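Local coordinates for protein aldehyde dehydrogenase (Bartonella henselae, PDB 3I44) that probably oxidises aldehydes to the corresponding carboxylic acids with NAD(P)+ as electron acceptor, at residues 87-99 and 206-218. The protein carries 1 engineered substitution. Numbering follows the deposited sequence.
Sequences RLGFVEKILEIYE and LFAEILDEAALPS
Ile-97, Ile-94 and Ile-210 bury the most surface where helix 87-99 packs on helix 206-213 and the turn after it. The local axes approach to 8.9 Å with 127° between their N-to-C directions, so the helices run obliquely antiparallel. Ile-97 divides its branches: CG2 lies alongside Ile-210, 3.7 Å from its CG2, the two side chains pointing opposite ways, while CD1 rests against the backbone at Ala-214, 3.5 Å from N. The extended side chain of Glu-213 crosses the outer flank of Ile-97; its OE2 lies near Ile-97 CG2, while OE1 is salt-bridged to Lys-100. CG1 of Ile-94 stands anti to the carbonyl carbon (chi1 -73°) and against the Ala-214 methyl, and the extended second torsion carries CD1 on to Leu-211, 3.8 Å from its CD1. The close approach of Ile-94 CA to Ala-214 CA, 5.7 Å, is consistent with the small side chain there. On the inner side, Ile-210 CD1 reaches Tyr-98 CD1 at 4.1 Å, and the Tyr-98 hydroxyl is hydrogen-bonded to the carbonyl oxygen of Thr-125.

Beyond the helix, Ala-215 has positive phi (61°) and closes a Schellman motif, with Leu-216 N returning weakly to the Leu-211 carbonyl. The Phe-90 ring covers this turn: Ala-214 O meets its edge in plane, 3.6 Å from CD1, Pro-217 CD sits over one face, and Leu-216 CD1 makes an off-centre CH-pi contact 4.3 Å from the ring centroid. No hydrogen bond links the two segments; apolar side-chain packing dominates. Helix 174-188 touches Ile-94, Tyr-98 and Phe-207. Helix 202-213 connects parallel neighbours 191-195 and 221-223, a beta-alpha-beta crossover characteristic of the Rossmann-like cofactor-binding domain of aldehyde dehydrogenases, and helix 84-100 packs against it.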
loop_
_atom_site.group_PDB
_atom_site.type_symbol
_atom_site.label_atom_id
_atom_site.label_comp_id
_atom_site.label_asym_id
_atom_site.label_seq_id
_atom_site.Cartn_x
_atom_site.Cartn_y
_atom_site.Cartn_z
ATOM N N ARG A 87 -2.968 21.527 16.047
ATOM C CA ARG A 87 -2.034 20.402 15.901
ATOM C C ARG A 87 -0.596 20.832 15.640
ATOM O O ARG A 87 0.325 20.287 16.240
ATOM C CB ARG A 87 -2.462 19.465 14.772
ATOM C CG ARG A 87 -3.774 18.748 14.987
ATOM C CD ARG A 87 -4.106 17.974 13.711
ATOM N NE ARG A 87 -5.516 17.703 13.589
ATOM C CZ ARG A 87 -6.107 17.236 12.505
ATOM N NH1 ARG A 87 -5.419 17.006 11.398
ATOM N NH2 ARG A 87 -7.423 16.999 12.540
ATOM N N LEU A 88 -0.387 21.795 14.740
ATOM C CA LEU A 88 0.944 22.331 14.550
ATOM C C LEU A 88 1.490 22.940 15.853
ATOM O O LEU A 88 2.665 22.787 16.166
ATOM C CB LEU A 88 0.960 23.354 13.446
ATOM C CG LEU A 88 2.316 23.960 13.087
ATOM C CD1 LEU A 88 3.231 22.879 12.567
ATOM C CD2 LEU A 88 2.107 25.091 12.031
ATOM N N GLY A 89 0.640 23.625 16.606
ATOM C CA GLY A 89 1.066 24.221 17.877
ATOM C C GLY A 89 1.536 23.158 18.863
ATOM O O GLY A 89 2.512 23.374 19.591
ATOM N N PHE A 90 0.857 22.007 18.901
ATOM C CA PHE A 90 1.361 20.915 19.733
ATOM C C PHE A 90 2.722 20.393 19.278
ATOM O O PHE A 90 3.581 20.095 20.096
ATOM C CB PHE A 90 0.379 19.749 19.812
ATOM C CG PHE A 90 -0.759 19.987 20.771
ATOM C CD1 PHE A 90 -0.529 20.004 22.157
ATOM C CD2 PHE A 90 -2.052 20.170 20.299
ATOM C CE1 PHE A 90 -1.568 20.224 23.046
ATOM C CE2 PHE A 90 -3.112 20.382 21.193
ATOM C CZ PHE A 90 -2.873 20.397 22.560
ATOM N N VAL A 91 2.897 20.249 17.980
ATOM C CA VAL A 91 4.181 19.768 17.433
ATOM C C VAL A 91 5.332 20.759 17.683
ATOM O O VAL A 91 6.451 20.372 18.006
ATOM C CB VAL A 91 4.028 19.417 15.950
ATOM C CG1 VAL A 91 5.429 19.129 15.271
ATOM C CG2 VAL A 91 3.082 18.212 15.856
ATOM N N GLU A 92 5.034 22.046 17.608
ATOM C CA GLU A 92 6.049 23.049 17.967
ATOM C C GLU A 92 6.416 22.965 19.439
ATOM O O GLU A 92 7.582 23.083 19.802
ATOM C CB GLU A 92 5.622 24.449 17.481
ATOM C CG GLU A 92 5.595 24.491 15.887
ATOM C CD GLU A 92 5.488 25.919 15.311
ATOM O OE1 GLU A 92 5.175 26.869 16.099
ATOM O OE2 GLU A 92 5.741 26.098 14.084
ATOM N N LYS A 93 5.424 22.733 20.285
ATOM C CA LYS A 93 5.654 22.560 21.712
ATOM C C LYS A 93 6.484 21.290 21.999
ATOM O O LYS A 93 7.428 21.306 22.790
ATOM C CB LYS A 93 4.315 22.516 22.454
ATOM C CG LYS A 93 4.430 22.544 24.003
ATOM C CD LYS A 93 5.431 23.641 24.430
ATOM C CE LYS A 93 5.005 24.447 25.620
ATOM N NZ LYS A 93 5.627 25.818 25.530
ATOM N N ILE A 94 6.173 20.213 21.284
ATOM C CA ILE A 94 6.921 18.985 21.405
ATOM C C ILE A 94 8.395 19.239 21.045
ATOM O O ILE A 94 9.271 18.795 21.745
ATOM C CB ILE A 94 6.311 17.887 20.516
ATOM C CG1 ILE A 94 4.988 17.378 21.132
ATOM C CG2 ILE A 94 7.351 16.726 20.280
ATOM C CD1 ILE A 94 4.155 16.452 20.141
ATOM N N LEU A 95 8.656 19.926 19.934
ATOM C CA LEU A 95 10.007 20.259 19.540
ATOM C C LEU A 95 10.743 21.056 20.627
ATOM O O LEU A 95 11.889 20.765 20.940
ATOM C CB LEU A 95 10.005 21.069 18.250
ATOM C CG LEU A 95 11.394 21.479 17.722
ATOM C CD1 LEU A 95 12.313 20.235 17.540
ATOM C CD2 LEU A 95 11.282 22.269 16.417
ATOM N N GLU A 96 10.077 22.085 21.157
ATOM C CA GLU A 96 10.653 22.907 22.224
ATOM C C GLU A 96 11.053 22.045 23.428
ATOM O O GLU A 96 12.154 22.191 23.929
ATOM C CB GLU A 96 9.682 24.000 22.659
ATOM C CG GLU A 96 10.102 24.638 23.951
ATOM C CD GLU A 96 9.222 25.782 24.362
ATOM O OE1 GLU A 96 8.041 25.827 23.990
ATOM O OE2 GLU A 96 9.727 26.622 25.106
ATOM N N ILE A 97 10.180 21.148 23.884
ATOM C CA ILE A 97 10.524 20.303 25.021
ATOM C C ILE A 97 11.587 19.258 24.618
ATOM O O ILE A 97 12.476 18.950 25.390
ATOM C CB ILE A 97 9.266 19.653 25.667
ATOM C CG1 ILE A 97 8.347 20.750 26.251
ATOM C CG2 ILE A 97 9.679 18.652 26.710
ATOM C CD1 ILE A 97 6.853 20.409 26.191
ATOM N N TYR A 98 11.506 18.743 23.395
ATOM C CA TYR A 98 12.511 17.811 22.878
ATOM C C TYR A 98 13.902 18.402 22.933
ATOM O O TYR A 98 14.830 17.738 23.410
ATOM C CB TYR A 98 12.180 17.395 21.448
ATOM C CG TYR A 98 13.048 16.307 20.834
ATOM C CD1 TYR A 98 12.659 14.947 20.870
ATOM C CD2 TYR A 98 14.224 16.629 20.173
ATOM C CE1 TYR A 98 13.450 13.947 20.253
ATOM C CE2 TYR A 98 15.001 15.655 19.575
ATOM C CZ TYR A 98 14.617 14.314 19.624
ATOM O OH TYR A 98 15.430 13.381 19.017
ATOM N N GLU A 99 14.043 19.659 22.495
ATOM C CA GLU A 99 15.339 20.331 22.545
ATOM C C GLU A 99 15.786 20.530 23.996
ATOM O O GLU A 99 16.971 20.317 24.324
ATOM C CB GLU A 99 15.375 21.670 21.772
ATOM C CG GLU A 99 15.388 21.583 20.263
ATOM C CD GLU A 99 16.631 20.905 19.659
ATOM O OE1 GLU A 99 17.607 20.588 20.385
ATOM O OE2 GLU A 99 16.639 20.698 18.419
ATOM N N LEU A 206 11.010 8.293 27.344
ATOM C CA LEU A 206 11.315 9.731 27.535
ATOM C C LEU A 206 10.535 10.594 26.507
ATOM O O LEU A 206 10.019 11.655 26.847
ATOM C CB LEU A 206 12.830 9.988 27.455
ATOM C CG LEU A 206 13.350 11.439 27.502
ATOM C CD1 LEU A 206 12.806 12.219 28.751
ATOM C CD2 LEU A 206 14.936 11.451 27.431
ATOM N N PHE A 207 10.425 10.124 25.271
ATOM C CA PHE A 207 9.626 10.816 24.261
ATOM C C PHE A 207 8.181 10.918 24.735
ATOM O O PHE A 207 7.538 11.972 24.589
ATOM C CB PHE A 207 9.711 10.117 22.908
ATOM C CG PHE A 207 9.040 10.861 21.801
ATOM C CD1 PHE A 207 9.672 11.936 21.190
ATOM C CD2 PHE A 207 7.783 10.504 21.370
ATOM C CE1 PHE A 207 9.060 12.648 20.155
ATOM C CE2 PHE A 207 7.162 11.197 20.327
ATOM C CZ PHE A 207 7.810 12.263 19.720
ATOM N N ALA A 208 7.695 9.843 25.356
ATOM C CA ALA A 208 6.377 9.861 25.988
ATOM C C ALA A 208 6.275 10.979 27.011
ATOM O O ALA A 208 5.278 11.682 27.036
ATOM C CB ALA A 208 6.038 8.509 26.635
ATOM N N GLU A 209 7.280 11.109 27.875
ATOM C CA GLU A 209 7.298 12.206 28.850
ATOM C C GLU A 209 7.317 13.576 28.186
ATOM O O GLU A 209 6.766 14.522 28.719
ATOM C CB GLU A 209 8.514 12.123 29.769
ATOM C CG GLU A 209 8.532 10.935 30.706
ATOM C CD GLU A 209 9.803 10.929 31.574
ATOM O OE1 GLU A 209 10.223 11.989 32.043
ATOM O OE2 GLU A 209 10.422 9.886 31.743
ATOM N N ILE A 210 8.040 13.701 27.071
ATOM C CA ILE A 210 8.030 14.946 26.299
ATOM C C ILE A 210 6.600 15.306 25.882
ATOM O O ILE A 210 6.162 16.441 26.105
ATOM C CB ILE A 210 9.011 14.885 25.147
ATOM C CG1 ILE A 210 10.431 14.892 25.730
ATOM C CG2 ILE A 210 8.872 16.105 24.173
ATOM C CD1 ILE A 210 11.543 14.407 24.773
ATOM N N LEU A 211 5.854 14.321 25.366
ATOM C CA LEU A 211 4.512 14.541 24.835
ATOM C C LEU A 211 3.539 14.867 25.973
ATOM O O LEU A 211 2.650 15.690 25.853
ATOM C CB LEU A 211 4.003 13.324 24.034
ATOM C CG LEU A 211 4.217 13.456 22.524
ATOM C CD1 LEU A 211 5.698 13.670 22.184
ATOM C CD2 LEU A 211 3.654 12.224 21.809
ATOM N N ASP A 212 3.766 14.241 27.104
ATOM C CA ASP A 212 2.946 14.486 28.271
ATOM C C ASP A 212 3.149 15.918 28.778
ATOM O O ASP A 212 2.197 16.594 29.094
ATOM C CB ASP A 212 3.335 13.482 29.333
ATOM C CG ASP A 212 2.516 13.620 30.588
ATOM O OD1 ASP A 212 1.290 13.556 30.520
ATOM O OD2 ASP A 212 3.131 13.754 31.637
ATOM N N GLU A 213 4.407 16.364 28.832
ATOM C CA GLU A 213 4.742 17.738 29.237
ATOM C C GLU A 213 4.200 18.768 28.231
ATOM O O GLU A 213 3.872 19.899 28.599
ATOM C CB GLU A 213 6.251 17.897 29.407
ATOM C CG GLU A 213 6.667 19.272 29.992
ATOM C CD GLU A 213 8.174 19.436 30.251
ATOM O OE1 GLU A 213 8.602 20.598 30.461
ATOM O OE2 GLU A 213 8.930 18.434 30.236
ATOM N N ALA A 214 4.105 18.368 26.966
ATOM C CA ALA A 214 3.480 19.186 25.914
ATOM C C ALA A 214 1.959 19.282 26.057
ATOM O O ALA A 214 1.316 19.989 25.289
ATOM C CB ALA A 214 3.848 18.638 24.519
ATOM N N ALA A 215 1.389 18.555 27.023
ATOM C CA ALA A 215 -0.046 18.562 27.292
ATOM C C ALA A 215 -0.890 18.078 26.110
ATOM O O ALA A 215 -2.015 18.484 25.925
ATOM C CB ALA A 215 -0.528 19.961 27.792
ATOM N N LEU A 216 -0.345 17.153 25.339
ATOM C CA LEU A 216 -1.105 16.488 24.299
ATOM C C LEU A 216 -2.318 15.819 24.971
ATOM O O LEU A 216 -2.157 15.178 26.012
ATOM C CB LEU A 216 -0.199 15.456 23.608
ATOM C CG LEU A 216 -0.491 15.027 22.191
ATOM C CD1 LEU A 216 -0.399 16.199 21.183
ATOM C CD2 LEU A 216 0.433 13.887 21.862
ATOM N N PRO A 217 -3.539 15.983 24.403
ATOM C CA PRO A 217 -4.744 15.453 25.038
ATOM C C PRO A 217 -4.688 13.963 25.331
ATOM O O PRO A 217 -4.099 13.167 24.567
ATOM C CB PRO A 217 -5.841 15.742 24.019
ATOM C CG PRO A 217 -5.352 16.881 23.248
ATOM C CD PRO A 217 -3.864 16.686 23.151
ATOM N N SER A 218 -5.296 13.594 26.444
ATOM C CA SER A 218 -5.324 12.206 26.887
ATOM C C SER A 218 -5.783 11.207 25.816
ATOM O O SER A 218 -6.840 11.347 25.200
ATOM C CB SER A 218 -6.215 12.107 28.137
ATOM O OG SER A 218 -5.655 12.909 29.170
#